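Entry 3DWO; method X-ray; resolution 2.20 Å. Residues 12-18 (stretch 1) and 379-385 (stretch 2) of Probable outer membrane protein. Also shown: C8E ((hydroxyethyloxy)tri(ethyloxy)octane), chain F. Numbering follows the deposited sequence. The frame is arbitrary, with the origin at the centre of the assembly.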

ATOM      1  N   GLY A  12       0.760 -14.693 -12.046  1.00 28.69           N
ATOM      2  CA  GLY A  12       0.811 -13.268 -12.338  1.00 28.84           C
ATOM      3  C   GLY A  12       2.142 -12.662 -11.915  1.00 30.30           C
ATOM      4  O   GLY A  12       2.762 -11.911 -12.676  1.00 30.35           O
ATOM      5  N   TRP A  13       2.592 -12.987 -10.704  1.00 29.34           N
ATOM      6  CA  TRP A  13       3.865 -12.468 -10.218  1.00 28.64           C
ATOM      7  C   TRP A  13       5.002 -12.888 -11.133  1.00 29.49           C
ATOM      8  O   TRP A  13       5.947 -12.127 -11.347  1.00 27.73           O
ATOM      9  CB  TRP A  13       4.157 -12.957  -8.795  1.00 29.43           C
ATOM     10  CG  TRP A  13       3.565 -12.081  -7.730  1.00 32.26           C
ATOM     11  CD1 TRP A  13       2.450 -12.332  -6.986  1.00 32.94           C
ATOM     12  CD2 TRP A  13       4.030 -10.784  -7.332  1.00 33.02           C
ATOM     13  NE1 TRP A  13       2.188 -11.274  -6.151  1.00 33.08           N
ATOM     14  CE2 TRP A  13       3.140 -10.309  -6.343  1.00 33.52           C
ATOM     15  CE3 TRP A  13       5.111  -9.978  -7.715  1.00 34.23           C
ATOM     16  CZ2 TRP A  13       3.295  -9.059  -5.731  1.00 31.86           C
ATOM     17  CZ3 TRP A  13       5.267  -8.734  -7.106  1.00 34.10           C
ATOM     18  CH2 TRP A  13       4.360  -8.289  -6.124  1.00 33.50           C
ATOM     19  N   GLY A  14       4.903 -14.103 -11.671  1.00 28.84           N
ATOM     20  CA  GLY A  14       5.937 -14.620 -12.551  1.00 27.78           C
ATOM     21  C   GLY A  14       6.127 -13.823 -13.830  1.00 28.25           C
ATOM     22  O   GLY A  14       7.212 -13.823 -14.410  1.00 28.25           O
ATOM     23  N   ARG A  15       5.077 -13.146 -14.282  1.00 28.68           N
ATOM     24  CA  ARG A  15       5.172 -12.345 -15.498  1.00 30.90           C
ATOM     25  C   ARG A  15       4.955 -10.857 -15.238  1.00 30.09           C
ATOM     26  O   ARG A  15       4.504 -10.118 -16.118  1.00 30.74           O
ATOM     27  CB  ARG A  15       4.180 -12.852 -16.549  1.00 31.55           C
ATOM     28  CG  ARG A  15       2.778 -13.095 -16.027  1.00 35.48           C
ATOM     29  CD  ARG A  15       1.864 -13.598 -17.133  1.00 37.60           C
ATOM     30  NE  ARG A  15       0.520 -13.861 -16.629  1.00 44.02           N
ATOM     31  CZ  ARG A  15       0.040 -15.067 -16.348  1.00 43.34           C
ATOM     32  NH1 ARG A  15       0.785 -16.148 -16.527  1.00 43.43           N
ATOM     33  NH2 ARG A  15      -1.189 -15.189 -15.874  1.00 45.24           N
ATOM     34  N   ALA A  16       5.301 -10.422 -14.028  1.00 30.47           N
ATOM     35  CA  ALA A  16       5.160  -9.025 -13.625  1.00 29.26           C
ATOM     36  C   ALA A  16       3.748  -8.498 -13.843  1.00 30.19           C
ATOM     37  O   ALA A  16       3.560  -7.331 -14.196  1.00 29.34           O
ATOM     38  CB  ALA A  16       6.165  -8.155 -14.380  1.00 29.63           C
ATOM     39  N   MET A  17       2.759  -9.365 -13.630  1.00 30.49           N
ATOM     40  CA  MET A  17       1.351  -9.002 -13.783  1.00 31.44           C
ATOM     41  C   MET A  17       0.929  -8.635 -15.212  1.00 31.97           C
ATOM     42  O   MET A  17      -0.169  -8.121 -15.421  1.00 30.09           O
ATOM     43  CB  MET A  17       1.002  -7.835 -12.849  1.00 33.15           C
ATOM     44  CG  MET A  17       0.904  -8.190 -11.366  1.00 36.90           C
ATOM     45  SD  MET A  17       2.468  -8.647 -10.587  1.00 41.56           S
ATOM     46  CE  MET A  17       3.227  -7.041 -10.392  1.00 37.72           C
ATOM     47  N   ALA A  18       1.792  -8.894 -16.193  1.00 31.39           N
ATOM     48  CA  ALA A  18       1.469  -8.566 -17.581  1.00 31.23           C
ATOM     49  C   ALA A  18       0.290  -9.394 -18.085  1.00 30.84           C
ATOM     50  O   ALA A  18       0.253 -10.608 -17.910  1.00 30.41           O
ATOM     51  CB  ALA A  18       2.688  -8.792 -18.471  1.00 31.08           C
ATOM     52  N   TYR A 379      10.947  -0.523 -11.083  1.00 32.92           N
ATOM     53  CA  TYR A 379      11.076  -1.377 -12.249  1.00 34.18           C
ATOM     54  C   TYR A 379      10.894  -2.771 -11.658  1.00 33.80           C
ATOM     55  O   TYR A 379      11.542  -3.116 -10.670  1.00 32.77           O
ATOM     56  CB  TYR A 379      12.463  -1.278 -12.886  1.00 37.45           C
ATOM     57  CG  TYR A 379      12.590  -0.252 -13.987  1.00 40.41           C
ATOM     58  CD1 TYR A 379      11.560  -0.048 -14.905  1.00 42.69           C
ATOM     59  CD2 TYR A 379      13.762   0.485 -14.141  1.00 42.93           C
ATOM     60  CE1 TYR A 379      11.695   0.866 -15.946  1.00 44.49           C
ATOM     61  CE2 TYR A 379      13.911   1.398 -15.178  1.00 44.34           C
ATOM     62  CZ  TYR A 379      12.876   1.585 -16.074  1.00 45.47           C
ATOM     63  OH  TYR A 379      13.025   2.498 -17.093  1.00 47.84           O
ATOM     64  N   PHE A 380      10.001  -3.561 -12.239  1.00 32.75           N
ATOM     65  CA  PHE A 380       9.762  -4.912 -11.750  1.00 32.00           C
ATOM     66  C   PHE A 380      10.332  -5.932 -12.733  1.00 32.29           C
ATOM     67  O   PHE A 380      10.117  -5.825 -13.944  1.00 32.68           O
ATOM     68  CB  PHE A 380       8.279  -5.373 -11.620  1.00 32.05           C
ATOM     69  CG  PHE A 380       7.551  -4.813 -10.514  1.00 33.87           C
ATOM     70  CD1 PHE A 380       6.800  -5.641  -9.684  1.00 33.72           C
ATOM     71  CD2 PHE A 380       7.482  -3.436 -10.322  1.00 33.38           C
ATOM     72  CE1 PHE A 380       5.993  -5.107  -8.676  1.00 33.73           C
ATOM     73  CE2 PHE A 380       6.677  -2.892  -9.317  1.00 34.56           C
ATOM     74  CZ  PHE A 380       5.931  -3.731  -8.493  1.00 32.18           C
ATOM     75  N   ALA A 381      11.071  -6.904 -12.207  1.00 29.51           N
ATOM     76  CA  ALA A 381      11.657  -7.969 -13.019  1.00 29.51           C
ATOM     77  C   ALA A 381      11.219  -9.294 -12.400  1.00 28.49           C
ATOM     78  O   ALA A 381      11.550  -9.580 -11.249  1.00 27.24           O
ATOM     79  CB  ALA A 381      13.183  -7.860 -13.017  1.00 27.85           C
ATOM     80  N   SER A 382      10.480 -10.100 -13.160  1.00 28.16           N
ATOM     81  CA  SER A 382       9.980 -11.374 -12.644  1.00 29.54           C
ATOM     82  C   SER A 382      10.310 -12.604 -13.484  1.00 30.22           C
ATOM     83  O   SER A 382      10.440 -12.528 -14.708  1.00 28.62           O
ATOM     84  CB  SER A 382       8.456 -11.319 -12.489  1.00 28.96           C
ATOM     85  OG  SER A 382       8.034 -10.206 -11.723  1.00 32.50           O
ATOM     86  N   LEU A 383      10.413 -13.739 -12.794  1.00 30.93           N
ATOM     87  CA  LEU A 383      10.669 -15.040 -13.407  1.00 32.73           C
ATOM     88  C   LEU A 383       9.691 -16.005 -12.743  1.00 33.45           C
ATOM     89  O   LEU A 383       9.461 -15.915 -11.536  1.00 32.13           O
ATOM     90  CB  LEU A 383      12.104 -15.502 -13.137  1.00 33.53           C
ATOM     91  CG  LEU A 383      13.231 -14.723 -13.811  1.00 35.95           C
ATOM     92  CD1 LEU A 383      14.564 -15.310 -13.374  1.00 37.10           C
ATOM     93  CD2 LEU A 383      13.080 -14.791 -15.329  1.00 34.14           C
ATOM     94  N   GLY A 384       9.111 -16.915 -13.522  1.00 34.29           N
ATOM     95  CA  GLY A 384       8.171 -17.865 -12.956  1.00 35.69           C
ATOM     96  C   GLY A 384       8.149 -19.216 -13.646  1.00 37.47           C
ATOM     97  O   GLY A 384       8.631 -19.363 -14.769  1.00 36.49           O
ATOM     98  N   ALA A 385       7.588 -20.211 -12.967  1.00 38.20           N
ATOM     99  CA  ALA A 385       7.489 -21.554 -13.518  1.00 39.48           C
ATOM    100  C   ALA A 385       6.232 -22.239 -12.991  1.00 40.52           C
ATOM    101  O   ALA A 385       5.785 -21.962 -11.878  1.00 40.34           O
ATOM    102  CB  ALA A 385       8.722 -22.365 -13.154  1.00 37.97           C
TER
HETATM  103  C2  C8E F 456      17.542  -2.047 -12.969  1.00 57.23           C
HETATM  104  C3  C8E F 456      17.985  -0.681 -13.255  1.00 57.43           C
HETATM  105  C4  C8E F 456      17.988   0.049 -11.993  1.00 57.65           C
HETATM  106  C5  C8E F 456      17.270   1.349 -12.177  1.00 57.61           C
HETATM  107  C6  C8E F 456      16.658   1.812 -10.931  1.00 56.39           C
HETATM  108  C7  C8E F 456      15.254   1.488 -11.175  1.00 56.61           C
HETATM  109  C8  C8E F 456      14.372   2.609 -10.763  1.00 56.02           C
HETATM  110  O9  C8E F 456      13.242   3.103 -11.477  1.00 56.04           O
HETATM  111  C10 C8E F 456      13.434   3.622 -12.780  1.00 56.39           C
HETATM  112  C11 C8E F 456      12.077   4.038 -13.274  1.00 55.11           C

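The closest pair of CA atoms across the two stretches belongs to two glycines: the CA of G14 lies 4.0 Å from the CA of G384, a separation that leaves no space for a side chain between the two stretches. An ideal CB built on G384 would point toward the first stretch and fall 2.8 Å from the CA of G14, a clash; one built on G14 would point sideways and still come within 3.1 Å of the CA of G384. With no side chain on either residue, the backbone at G14 can lie close against the strand at G384.

The two stretches, more than 360 residues apart in sequence, differ in form. Residues 379-385 are part of a longer β-strand, whose alternation sends F380 and S382 toward the first stretch while A381, L383 and A385 point away. The first stretch carries the end portion of a helix into a type I' turn from R15 to A18, closed by the bond from A18 N to R15 O (3.0 Å). G12 O accepts from both R15 N (3.1 Å) and M17 N (2.7 Å), tying the turn back to the helical segment. A16 and M17 both have positive phi, as this turn type requires at its central positions.

No backbone hydrogen bond links the stretches. G14 O lies 3.6 Å from L383 N and 3.7 Å from G384 N, near the strand but without bonding to it. The polar link comes instead from S382, whose OG is 2.9 Å from W13 O in a weak hydrogen bond. This bond is best read cautiously, because the hydroxyl proton has another acceptor within reach and W13 O sits too close to a neighbour in the model. A16 CB packs 3.8 Å from S382 OG, so the serine meets both a carbonyl and a methyl group.

Farther along the strand, F380 supplies the apolar part of the contact. F380 CE1 is 4.0 Å from W13 CZ3, which lies at the edge of the phenylalanine ring near its plane, and 3.8 Å from M17 CE. W13 and M17 both leave the backbone sideways, yet the ends of their side chains come nearer the strand and converge on this one ring atom. A16 CB adds a looser contact at 4.5 Å from F380 CB. These pairings are van der Waals contacts that bury hydrocarbon surface.

Y379 takes no part in this packing; its ring instead receives the C8E detergent, with C11 over one face and C8E C10 3.3 Å from CE2 of Y379.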